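Local coordinates for antibiotic resistance protein (Deinococcus radiodurans, PDB 2VLI) that probably confers resistance to tunicamycin by acting as a phosphotransferase, with a nucleotide-binding core of the P-loop NTPase superfamily, at residues H26-G31 against V161-A166; E38-A43 against P59-L64; P49-S52 against E57-M60; S87-H92 against L139-G144; R94-L99 against V106-L111. One frame throughout, in Å; residues are numbered along the deposited sequence.

Contact 1 (H26-G31 against V161-A166); sequences HERLPG and VAEQIA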
# COMPACT_ATOMS: atom_id res chain seq x y z
N HIS A 26 3.17 6.48 27.73
CA HIS A 26 2.56 7.59 28.45
C HIS A 26 2.78 7.44 29.96
O HIS A 26 3.22 8.39 30.61
CB HIS A 26 1.08 7.68 28.16
CG HIS A 26 0.40 8.76 28.94
ND1 HIS A 26 0.89 10.04 29.00
CD2 HIS A 26 -0.69 8.73 29.75
CE1 HIS A 26 0.11 10.78 29.77
NE2 HIS A 26 -0.86 10.00 30.25
N GLU A 27 2.51 6.25 30.48
CA GLU A 27 2.63 5.96 31.93
C GLU A 27 4.06 6.11 32.44
O GLU A 27 4.27 6.31 33.63
CB GLU A 27 2.18 4.56 32.27
CG GLU A 27 0.75 4.18 31.99
CD GLU A 27 0.52 2.65 32.18
OE1 GLU A 27 1.48 1.84 31.99
OE2 GLU A 27 -0.62 2.23 32.55
N ARG A 28 5.04 6.02 31.54
CA ARG A 28 6.46 6.06 31.92
C ARG A 28 7.24 7.26 31.42
O ARG A 28 8.47 7.33 31.58
CB ARG A 28 7.13 4.77 31.48
CG ARG A 28 6.43 3.56 32.08
CD ARG A 28 7.09 2.24 31.74
NE ARG A 28 8.49 2.25 32.12
CZ ARG A 28 9.39 1.33 31.73
NH1 ARG A 28 9.01 0.32 30.97
NH2 ARG A 28 10.65 1.44 32.10
N LEU A 29 6.54 8.22 30.81
CA LEU A 29 7.12 9.50 30.46
C LEU A 29 6.33 10.60 31.14
O LEU A 29 5.34 11.09 30.57
CB LEU A 29 7.05 9.74 28.94
CG LEU A 29 8.06 8.97 28.11
CD1 LEU A 29 7.64 9.01 26.65
CD2 LEU A 29 9.47 9.54 28.33
N PRO A 30 6.76 11.02 32.34
CA PRO A 30 6.00 12.09 33.00
C PRO A 30 5.97 13.38 32.18
O PRO A 30 6.98 13.76 31.53
CB PRO A 30 6.75 12.27 34.36
CG PRO A 30 7.47 10.96 34.57
CD PRO A 30 7.91 10.57 33.16
N GLY A 31 4.80 14.03 32.17
CA GLY A 31 4.56 15.24 31.37
C GLY A 31 4.03 14.95 29.96
O GLY A 31 3.69 15.87 29.21
N VAL A 161 8.41 -3.21 24.04
CA VAL A 161 8.25 -2.34 22.83
C VAL A 161 8.43 -0.90 23.20
O VAL A 161 9.15 -0.15 22.55
CB VAL A 161 6.89 -2.58 22.18
CG1 VAL A 161 6.70 -1.72 20.86
CG2 VAL A 161 6.77 -4.02 21.84
N ALA A 162 7.83 -0.52 24.32
CA ALA A 162 7.92 0.83 24.80
C ALA A 162 9.36 1.18 25.07
O ALA A 162 9.84 2.23 24.68
CB ALA A 162 7.01 1.02 26.07
N GLU A 163 10.08 0.24 25.69
CA GLU A 163 11.47 0.45 26.07
C GLU A 163 12.39 0.62 24.84
O GLU A 163 13.26 1.47 24.82
CB GLU A 163 11.95 -0.73 26.96
CG GLU A 163 11.47 -0.56 28.42
CD GLU A 163 11.50 -1.84 29.29
OE1 GLU A 163 11.86 -2.94 28.80
OE2 GLU A 163 11.12 -1.72 30.48
N GLN A 164 12.14 -0.21 23.84
CA GLN A 164 12.81 -0.20 22.54
C GLN A 164 12.60 1.13 21.82
O GLN A 164 13.53 1.73 21.31
CB GLN A 164 12.22 -1.35 21.71
CG GLN A 164 12.90 -1.63 20.38
CD GLN A 164 14.35 -1.80 20.56
OE1 GLN A 164 14.78 -2.48 21.49
NE2 GLN A 164 15.14 -1.19 19.69
N ILE A 165 11.35 1.61 21.83
CA ILE A 165 11.02 2.89 21.21
C ILE A 165 11.68 4.02 21.94
O ILE A 165 12.33 4.88 21.33
CB ILE A 165 9.51 3.09 21.14
CG1 ILE A 165 8.91 2.10 20.15
CG2 ILE A 165 9.20 4.56 20.76
CD1 ILE A 165 7.43 2.05 20.09
N ALA A 166 11.59 4.01 23.27
CA ALA A 166 12.30 5.03 24.03
C ALA A 166 13.81 5.04 23.77
O ALA A 166 14.39 6.10 23.65
CB ALA A 166 12.00 4.92 25.53
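Arg28 and Glu163 join two helices of the P-loop NTPase fold, helix 20-28 just after the P-loop and helix 158-169 near the C-terminus. The backbones stay well apart, the nearest CA pair being Arg28 CA and Ala162 CA at 9.0 Å, so the gap is bridged by long side chains. The guanidinium of Arg28 presents its edge to the carboxylate of Glu163, and the two planes stand almost perpendicular, 86° apart. On the Arg28 side the bond is well aimed, since OE2 lies close to the guanidinium plane; on the Glu163 side it is less regular, because the nitrogen approaches on the anti side of OE2 and 30° out of the carboxylate plane. A bend at the third torsion of Arg28 (chi3 55°) turns the guanidinium at the end of an otherwise stretched chain, while Glu163 is extended beyond CG. The same guanidinium gives NE to the carbonyl O of Ala174, and NH1 also to Gln159 OE1, so its orientation is fixed by the C-terminal tail as well as by helix 158-169. The salt bridge itself runs from Arg28 NH1 to Glu163 OE2, 3.0 Å long and nearly straight at the hydrogen.

Contact 2 (E38-A43 against P59-L64); sequences EEMGQA and PMWIPL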
# COMPACT_ATOMS: atom_id res chain seq x y z
N GLU A 38 -8.02 10.15 16.02
CA GLU A 38 -9.40 9.79 15.81
C GLU A 38 -10.42 10.81 16.37
O GLU A 38 -11.52 10.89 15.86
CB GLU A 38 -9.68 8.39 16.40
CG GLU A 38 -9.25 8.24 17.86
CD GLU A 38 -7.77 7.70 18.08
OE1 GLU A 38 -6.79 8.31 17.66
OE2 GLU A 38 -7.61 6.65 18.75
N GLU A 39 -10.06 11.58 17.41
CA GLU A 39 -10.96 12.67 17.88
C GLU A 39 -11.30 13.66 16.78
O GLU A 39 -12.38 14.25 16.78
CB GLU A 39 -10.36 13.47 19.05
CG GLU A 39 -9.92 12.72 20.27
CD GLU A 39 -11.05 12.05 21.04
OE1 GLU A 39 -12.22 12.08 20.61
OE2 GLU A 39 -10.74 11.48 22.10
N MSE A 40 -10.37 13.90 15.86
CA MSE A 40 -10.63 14.82 14.74
C MSE A 40 -11.52 14.14 13.73
O MSE A 40 -12.38 14.78 13.09
CB MSE A 40 -9.35 15.28 14.08
CG MSE A 40 -9.62 16.28 12.97
SE MSE A 40 -10.51 17.98 13.66
CE MSE A 40 -9.02 18.62 14.68
N GLY A 41 -11.33 12.83 13.54
CA GLY A 41 -12.21 12.10 12.68
C GLY A 41 -13.64 12.12 13.17
O GLY A 41 -14.55 12.26 12.40
N GLN A 42 -13.86 11.94 14.47
CA GLN A 42 -15.24 11.92 14.97
C GLN A 42 -15.98 13.26 14.83
O GLN A 42 -17.18 13.30 14.60
CB GLN A 42 -15.23 11.45 16.41
CG GLN A 42 -14.70 10.01 16.49
CD GLN A 42 -15.57 9.01 15.69
OE1 GLN A 42 -16.76 8.84 16.00
NE2 GLN A 42 -14.99 8.35 14.68
N ALA A 43 -15.22 14.34 14.96
CA ALA A 43 -15.72 15.71 14.79
C ALA A 43 -16.11 15.88 13.36
O ALA A 43 -17.23 16.29 13.04
CB ALA A 43 -14.63 16.71 15.17
N PRO A 59 -11.61 14.00 3.62
CA PRO A 59 -10.61 14.87 3.03
C PRO A 59 -9.96 15.94 3.91
O PRO A 59 -8.88 16.38 3.63
CB PRO A 59 -11.38 15.53 1.90
CG PRO A 59 -12.39 14.52 1.51
CD PRO A 59 -12.82 13.93 2.79
N MSE A 60 -10.65 16.41 4.94
CA MSE A 60 -10.13 17.43 5.87
C MSE A 60 -9.40 16.81 7.08
O MSE A 60 -8.75 17.54 7.82
CB MSE A 60 -11.30 18.29 6.41
CG MSE A 60 -12.12 18.99 5.33
SE MSE A 60 -10.92 20.04 4.19
CE MSE A 60 -10.64 21.32 5.48
N TRP A 61 -9.49 15.50 7.27
CA TRP A 61 -8.87 14.84 8.41
C TRP A 61 -7.37 15.05 8.48
O TRP A 61 -6.85 15.53 9.48
CB TRP A 61 -9.18 13.34 8.42
CG TRP A 61 -8.56 12.67 9.62
CD1 TRP A 61 -9.00 12.74 10.90
CD2 TRP A 61 -7.40 11.84 9.64
NE1 TRP A 61 -8.21 12.01 11.71
CE2 TRP A 61 -7.23 11.42 10.97
CE3 TRP A 61 -6.53 11.35 8.66
CZ2 TRP A 61 -6.19 10.59 11.35
CZ3 TRP A 61 -5.48 10.53 9.06
CH2 TRP A 61 -5.33 10.15 10.38
N ILE A 62 -6.65 14.73 7.40
CA ILE A 62 -5.21 14.98 7.43
C ILE A 62 -4.82 16.44 7.75
O ILE A 62 -4.11 16.69 8.71
CB ILE A 62 -4.48 14.50 6.14
CG1 ILE A 62 -4.42 12.97 6.09
CG2 ILE A 62 -3.06 15.12 6.18
CD1 ILE A 62 -3.88 12.37 4.79
N PRO A 63 -5.28 17.41 6.96
CA PRO A 63 -4.85 18.77 7.29
C PRO A 63 -5.34 19.32 8.65
O PRO A 63 -4.60 19.98 9.35
CB PRO A 63 -5.40 19.60 6.11
CG PRO A 63 -6.56 18.84 5.64
CD PRO A 63 -6.16 17.39 5.77
N LEU A 64 -6.52 18.97 9.09
CA LEU A 64 -7.00 19.58 10.31
C LEU A 64 -6.42 18.89 11.51
O LEU A 64 -6.13 19.55 12.50
CB LEU A 64 -8.52 19.63 10.38
CG LEU A 64 -9.31 20.39 9.31
CD1 LEU A 64 -10.77 20.64 9.71
CD2 LEU A 64 -8.52 21.69 8.85
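The indole of Trp61 turns its edge to Gly41 and Met40: Trp61 CD1 lies 3.5 Å from Gly41 N, and both Gly41 N and the carbonyl carbon of Met40 sit near the plane of the ring. The five-membered end of the indole therefore abuts the backbone of helix 38-46, and the closest backbone approach is here, 6.1 Å between Gly41 CA and Trp61 CA. With CG anti to the backbone N (chi1 -179°), the indole reaches across to that helix, and its NE1 is hydrogen-bonded to the carbonyl O of Pro37, the residue just before it; this bond fixes the rotation of the ring. Leu44 and Ile86 also touch the Trp61 side chain.

Met40, a selenomethionine, passes beside the same corner of the ring, its CB 4.1 Å from Trp61 CD1. Bends at its second and third torsions carry the end of the chain on to Leu64, which it meets at about a right angle. Its SE is 4.2 Å from Leu64 CB, and its CE is 3.7 Å from Leu64 O, a plain van der Waals approach. This is packing between helices 38-46 and 61-75, which follow one another in the chain between strands 33-34 and 80-84; the placing is reminiscent of the NMP-binding region that nucleoside monophosphate kinases insert in their P-loop fold, though a like role here is only inferred.

Contact 3 (P49-S52 against E57-M60); sequences PGFS and EHPM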
# COMPACT_ATOMS: atom_id res chain seq x y z
N PRO A 49 -22.36 16.79 5.96
CA PRO A 49 -23.61 16.22 5.39
C PRO A 49 -23.37 14.96 4.53
O PRO A 49 -22.44 14.93 3.73
CB PRO A 49 -24.17 17.36 4.52
CG PRO A 49 -23.45 18.62 5.00
CD PRO A 49 -22.10 18.16 5.45
N GLY A 50 -24.19 13.93 4.72
CA GLY A 50 -24.07 12.73 3.88
C GLY A 50 -22.81 11.89 4.04
O GLY A 50 -22.49 11.06 3.19
N PHE A 51 -22.08 12.09 5.13
CA PHE A 51 -20.83 11.36 5.35
C PHE A 51 -21.06 9.87 5.70
O PHE A 51 -21.92 9.52 6.49
CB PHE A 51 -20.00 12.02 6.44
CG PHE A 51 -18.64 11.41 6.59
CD1 PHE A 51 -17.63 11.71 5.69
CD2 PHE A 51 -18.38 10.54 7.62
CE1 PHE A 51 -16.39 11.14 5.81
CE2 PHE A 51 -17.13 9.96 7.74
CZ PHE A 51 -16.14 10.28 6.82
N SER A 52 -20.27 9.00 5.08
CA SER A 52 -20.19 7.61 5.52
C SER A 52 -18.78 7.10 5.29
O SER A 52 -17.94 7.73 4.63
CB SER A 52 -21.23 6.73 4.81
OG SER A 52 -21.18 6.93 3.40
N GLU A 57 -10.76 8.81 6.42
CA GLU A 57 -10.75 9.07 4.97
C GLU A 57 -11.40 10.39 4.59
O GLU A 57 -11.47 10.72 3.41
CB GLU A 57 -11.47 7.94 4.23
CG GLU A 57 -11.03 6.54 4.64
CD GLU A 57 -9.83 6.01 3.89
OE1 GLU A 57 -9.29 6.75 3.02
OE2 GLU A 57 -9.41 4.85 4.19
N HIS A 58 -11.88 11.14 5.58
CA HIS A 58 -12.47 12.46 5.32
C HIS A 58 -11.36 13.33 4.74
O HIS A 58 -10.27 13.38 5.30
CB HIS A 58 -13.00 13.06 6.61
CG HIS A 58 -13.79 14.32 6.42
ND1 HIS A 58 -13.23 15.49 5.93
CD2 HIS A 58 -15.10 14.60 6.63
CE1 HIS A 58 -14.15 16.43 5.88
NE2 HIS A 58 -15.29 15.92 6.31
N PRO A 59 -11.61 14.00 3.62
CA PRO A 59 -10.61 14.87 3.03
C PRO A 59 -9.96 15.94 3.91
O PRO A 59 -8.88 16.38 3.63
CB PRO A 59 -11.38 15.53 1.90
CG PRO A 59 -12.39 14.52 1.51
CD PRO A 59 -12.82 13.93 2.79
N MSE A 60 -10.65 16.41 4.94
CA MSE A 60 -10.13 17.43 5.87
C MSE A 60 -9.40 16.81 7.08
O MSE A 60 -8.75 17.54 7.82
CB MSE A 60 -11.30 18.29 6.41
CG MSE A 60 -12.12 18.99 5.33
SE MSE A 60 -10.92 20.04 4.19
CE MSE A 60 -10.64 21.32 5.48
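Phe51 and His58 make an aromatic contact across the connection between helices 38-46 and 61-75. Their ring centroids are 5.5 Å apart and the planes are inclined by 35°, an oblique meeting. The closest atoms are Phe51 CE1 and His58 CD2 at 3.8 Å. Phe51 CD1 follows at 4.0 Å from the same His58 CD2. In each residue CG is anti to the backbone N (for His58, chi1 -172°), which extends both side chains from their parts of the loop until they meet.

The apolar part of the contact is the CB of His58, 4.0 Å from Phe51 CE1. Phe51 CE1 thus touches both CB and the imidazole of His58. Beyond the pair, Phe51 touches Arg45 and His58 touches Leu44, so both side chains touch helix 38-46.

The hydrogen bonding is carried by the imidazole and lies within the loop. His58 ND1 accepts from Met60 N at 2.9 Å, with a hydrogen angle of 163° and the donor in the ring plane. This is a capping bond at the turn that leads into helix 61-75. On the other nitrogen, NE2 is hydrogen-bonded to Thr48 OG1.

Held through both nitrogens, the ring has little liberty to rotate, and Phe51 meets a fixed surface. Because ND1 acts as an acceptor, the chemistry is most consistent with a neutral His58 protonated on NE2, so the contact with Phe51 is probably one of dispersion rather than a cation-pi interaction.

Contact 4 (S87-H92 against L139-G144); sequences SDTARH and LNELRG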
# COMPACT_ATOMS: atom_id res chain seq x y z
N SER A 87 -2.61 2.28 6.73
CA SER A 87 -2.14 1.22 5.83
C SER A 87 -1.84 1.72 4.43
O SER A 87 -1.02 1.12 3.74
CB SER A 87 -3.19 0.10 5.77
OG SER A 87 -4.52 0.60 5.46
N ASP A 88 -2.50 2.81 4.05
CA ASP A 88 -2.45 3.45 2.73
C ASP A 88 -1.11 4.15 2.62
O ASP A 88 -0.79 5.01 3.43
CB ASP A 88 -3.63 4.47 2.57
CG ASP A 88 -3.78 5.06 1.14
OD1 ASP A 88 -3.06 6.03 0.75
OD2 ASP A 88 -4.66 4.59 0.37
N THR A 89 -0.32 3.75 1.63
CA THR A 89 0.94 4.37 1.36
C THR A 89 0.72 5.85 0.99
O THR A 89 1.46 6.72 1.39
CB THR A 89 1.66 3.64 0.22
OG1 THR A 89 2.11 2.36 0.70
CG2 THR A 89 2.79 4.48 -0.31
N ALA A 90 -0.32 6.12 0.22
CA ALA A 90 -0.61 7.48 -0.18
C ALA A 90 -1.02 8.37 1.04
O ALA A 90 -0.52 9.49 1.18
CB ALA A 90 -1.72 7.50 -1.28
N ARG A 91 -1.89 7.88 1.91
CA ARG A 91 -2.24 8.63 3.15
C ARG A 91 -1.00 8.79 4.05
O ARG A 91 -0.78 9.85 4.59
CB ARG A 91 -3.38 7.99 3.95
CG ARG A 91 -4.83 8.42 3.52
CD ARG A 91 -5.95 7.97 4.51
NE ARG A 91 -5.81 6.55 4.76
CZ ARG A 91 -6.18 5.84 5.84
NH1 ARG A 91 -6.80 6.37 6.89
NH2 ARG A 91 -5.89 4.54 5.87
N HIS A 92 -0.17 7.75 4.16
CA HIS A 92 1.08 7.85 4.93
C HIS A 92 1.97 8.98 4.40
O HIS A 92 2.52 9.76 5.16
CB HIS A 92 1.84 6.50 4.92
CG HIS A 92 3.12 6.53 5.69
ND1 HIS A 92 3.17 6.54 7.08
CD2 HIS A 92 4.41 6.58 5.26
CE1 HIS A 92 4.44 6.60 7.46
NE2 HIS A 92 5.21 6.61 6.38
N LEU A 139 -0.20 -6.71 6.88
CA LEU A 139 1.05 -6.82 7.59
C LEU A 139 2.23 -6.81 6.59
O LEU A 139 3.28 -6.23 6.85
CB LEU A 139 1.09 -8.10 8.37
CG LEU A 139 -0.02 -8.25 9.44
CD1 LEU A 139 0.31 -9.46 10.30
CD2 LEU A 139 -0.25 -7.00 10.26
N ASN A 140 2.04 -7.45 5.46
CA ASN A 140 3.03 -7.45 4.36
C ASN A 140 3.22 -6.03 3.85
O ASN A 140 4.36 -5.59 3.65
CB ASN A 140 2.55 -8.38 3.26
CG ASN A 140 2.89 -9.84 3.53
OD1 ASN A 140 3.78 -10.14 4.30
ND2 ASN A 140 2.16 -10.74 2.90
N GLU A 141 2.13 -5.27 3.70
CA GLU A 141 2.24 -3.84 3.27
C GLU A 141 3.01 -2.99 4.26
O GLU A 141 3.88 -2.20 3.86
CB GLU A 141 0.91 -3.17 2.96
CG GLU A 141 1.10 -1.61 2.78
CD GLU A 141 0.04 -0.87 1.99
OE1 GLU A 141 -1.08 -1.38 1.95
OE2 GLU A 141 0.39 0.27 1.46
N LEU A 142 2.75 -3.15 5.57
CA LEU A 142 3.47 -2.39 6.56
C LEU A 142 5.00 -2.59 6.63
O LEU A 142 5.74 -1.73 7.11
CB LEU A 142 2.86 -2.62 7.97
CG LEU A 142 1.42 -2.12 8.14
CD1 LEU A 142 0.75 -2.54 9.50
CD2 LEU A 142 1.40 -0.66 8.03
N ARG A 143 5.44 -3.77 6.21
CA ARG A 143 6.84 -4.14 6.12
C ARG A 143 7.57 -3.44 4.96
O ARG A 143 8.79 -3.56 4.87
CB ARG A 143 6.99 -5.61 5.94
CG ARG A 143 6.73 -6.46 7.19
CD ARG A 143 6.74 -7.90 6.76
NE ARG A 143 6.48 -8.80 7.89
CZ ARG A 143 7.40 -9.23 8.74
NH1 ARG A 143 8.67 -8.91 8.60
NH2 ARG A 143 7.05 -10.02 9.76
N GLY A 144 6.86 -2.69 4.12
CA GLY A 144 7.49 -1.90 3.05
C GLY A 144 8.34 -0.80 3.65
O GLY A 144 7.99 -0.24 4.68
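Thr89, the first residue of helix 89-101, meets Glu141 of helix 132-142 where the backbones close to 6.7 Å between Ser87 CA and Leu142 CA. The polar link is a hydrogen bond from Thr89 OG1 to Glu141 OE2, 2.8 Å long, and the hydroxyl approaches the oxygen nearly along its C-O axis. Glu141 achieves this with CG anti to the backbone N (chi1 170°) and an extended chain beyond, so that its carboxylate is carried straight out to the start of the other helix.

The carbonyl of Ser87 is modelled very near the same carboxylate, acceptor against acceptor and partly in a clash. The placing of the Glu141 carboxylate and the Ser87 carbonyl against each other is therefore doubtful, and the fine geometry of the Thr89 bond shares that reserve. Asp88 occupies the N-cap of helix 89-101 and accepts from Arg91 N, although the position of its OD1 is also uncertain. Its other oxygen, Asp88 OD2, is 6.7 Å from Glu141 OE2, which may add slightly to the negative potential there.

Thr89 OG1 takes a further bond from Gln146 NE2. Across the dimer, Glu141 OE2 comes close to Glu141 OE2 of the second subunit, a pairing that could raise the affinity of one carboxylate for a proton if the modelled positions hold, and Thr89 and Glu141 form weak reciprocal bonds with Glu141 and Thr89 of that subunit. The contact thus belongs to the subunit interface, where the start of helix 89-101 meets the end region of helix 132-142 in both copies of this P-loop fold.

Contact 5 (R94-L99 against V106-L111); sequences RLMSGL and VHHFTL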
# COMPACT_ATOMS: atom_id res chain seq x y z
N ARG A 94 1.15 11.58 2.66
CA ARG A 94 0.42 12.84 2.84
C ARG A 94 0.65 13.38 4.25
O ARG A 94 0.98 14.55 4.43
CB ARG A 94 -1.08 12.63 2.57
CG ARG A 94 -1.47 12.69 1.05
CD ARG A 94 -2.97 13.11 0.83
NE ARG A 94 -3.91 12.00 1.05
CZ ARG A 94 -4.12 10.99 0.21
NH1 ARG A 94 -3.47 10.92 -0.95
NH2 ARG A 94 -4.98 10.02 0.54
N LEU A 95 0.50 12.48 5.21
CA LEU A 95 0.81 12.73 6.59
C LEU A 95 2.26 13.11 6.81
O LEU A 95 2.53 14.08 7.48
CB LEU A 95 0.42 11.52 7.44
CG LEU A 95 -1.06 11.25 7.75
CD1 LEU A 95 -1.29 9.79 8.24
CD2 LEU A 95 -1.59 12.22 8.85
N MSE A 96 3.20 12.37 6.21
CA MSE A 96 4.58 12.65 6.41
C MSE A 96 4.93 14.01 5.80
O MSE A 96 5.59 14.78 6.43
CB MSE A 96 5.50 11.51 5.85
CG MSE A 96 5.52 10.19 6.63
SE MSE A 96 5.83 10.19 8.58
CE MSE A 96 3.93 10.09 9.17
N SER A 97 4.48 14.32 4.58
CA SER A 97 4.81 15.64 4.01
C SER A 97 4.07 16.82 4.72
O SER A 97 4.61 17.93 4.87
CB SER A 97 4.58 15.65 2.50
OG SER A 97 3.29 15.17 2.18
N GLY A 98 2.84 16.56 5.19
CA GLY A 98 2.15 17.52 6.05
C GLY A 98 2.88 17.88 7.32
O GLY A 98 2.92 19.05 7.67
N LEU A 99 3.46 16.91 8.01
CA LEU A 99 4.27 17.19 9.19
C LEU A 99 5.45 18.11 8.85
O LEU A 99 5.70 19.12 9.51
CB LEU A 99 4.83 15.91 9.82
CG LEU A 99 3.78 15.05 10.52
CD1 LEU A 99 4.35 13.71 10.72
CD2 LEU A 99 3.33 15.70 11.82
N VAL A 106 9.09 14.52 13.74
CA VAL A 106 8.55 13.46 14.58
C VAL A 106 9.41 12.21 14.47
O VAL A 106 9.99 11.93 13.43
CB VAL A 106 7.02 13.15 14.33
CG1 VAL A 106 6.23 14.43 14.15
CG2 VAL A 106 6.78 12.19 13.20
N HIS A 107 9.43 11.45 15.55
CA HIS A 107 9.98 10.11 15.55
C HIS A 107 8.89 9.14 15.17
O HIS A 107 8.03 8.79 15.99
CB HIS A 107 10.48 9.77 16.94
CG HIS A 107 11.59 10.66 17.40
ND1 HIS A 107 12.90 10.46 17.04
CD2 HIS A 107 11.57 11.76 18.20
CE1 HIS A 107 13.66 11.39 17.60
NE2 HIS A 107 12.88 12.18 18.33
N HIS A 108 8.93 8.69 13.94
CA HIS A 108 7.91 7.89 13.40
C HIS A 108 8.32 6.42 13.23
O HIS A 108 9.39 6.10 12.67
CB HIS A 108 7.36 8.48 12.14
CG HIS A 108 8.37 8.73 11.09
ND1 HIS A 108 8.69 7.79 10.14
CD2 HIS A 108 9.09 9.83 10.79
CE1 HIS A 108 9.58 8.31 9.30
NE2 HIS A 108 9.83 9.55 9.68
N PHE A 109 7.44 5.57 13.70
CA PHE A 109 7.64 4.14 13.77
C PHE A 109 6.43 3.43 13.26
O PHE A 109 5.29 3.91 13.47
CB PHE A 109 7.83 3.70 15.24
CG PHE A 109 8.98 4.32 15.92
CD1 PHE A 109 10.28 3.90 15.63
CD2 PHE A 109 8.81 5.39 16.82
CE1 PHE A 109 11.36 4.48 16.24
CE2 PHE A 109 9.89 5.98 17.43
CZ PHE A 109 11.16 5.54 17.17
N THR A 110 6.65 2.25 12.66
CA THR A 110 5.58 1.31 12.30
C THR A 110 5.88 -0.03 12.98
O THR A 110 6.98 -0.54 12.89
CB THR A 110 5.48 1.17 10.77
OG1 THR A 110 5.07 2.43 10.21
CG2 THR A 110 4.46 0.09 10.32
N LEU A 111 4.90 -0.53 13.73
CA LEU A 111 5.02 -1.82 14.41
C LEU A 111 4.78 -2.92 13.47
O LEU A 111 3.72 -3.01 12.85
CB LEU A 111 4.03 -1.92 15.55
CG LEU A 111 4.11 -0.76 16.51
CD1 LEU A 111 3.23 -0.96 17.73
CD2 LEU A 111 5.55 -0.49 16.92
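Met96, a selenomethionine, lays its selenium over one face of the His108 imidazole in a Met-aromatic contact. SE is 3.9 Å from the ring centroid and only 11° off the ring normal, so it sits over the middle of the ring. The torsions of both side chains make this possible. The Met96 chain is bent at both chi2 and chi3, which brings SE toward the strand although its CB starts out to one side. In His108, CG stands between the backbone N and the carbonyl carbon (chi1 56°), the crowded position, and chi2 of 90° turns the ring face to the helix.

One helical turn further on, Leu99 meets Val106 at about a right angle. Its two methyls share the work: Leu99 CD1 is 3.8 Å from Val106 CG2, while Leu99 CD2 is 3.9 Å from Val106 CG1. Both methyls of Val106 are thereby engaged.

Helix 89-101 and strand 107-112 are the helix and closing strand of a beta-alpha-beta crossover that begins at strand 80-84. Strand 7-11 lies between the two strands and adds Trp9 beside Met96 and Val106; helix 61-75 packs on Leu99 through Leu66 and Leu69, and helix 158-169 covers Phe109 on the other face of the sheet.

Overall arrangement
The contacts are spread about a parallel sheet with strand order 2-3-1-4-5. Contact 5 joins this sheet to helix 89-101, and contact 4 uses the start of the same helix; their centres are 12 Å apart, and Leu142 CD2 touches Thr110 CG2 at 3.9 Å. Contact 2 packs on contact 5 through Ile62 CD1, 3.6 Å from Arg94 CB, and shares Pro59 and Met60 with contact 3, the most peripheral of the set. Contact 1 reaches contact 5 from the far face of the sheet, Ile165 CG2 lying 3.7 Å from Phe109 CE2. Cadmium, bound by Glu145 and His150, is about 10 Å from the His108 side chain and about 13 Å from that of Glu141.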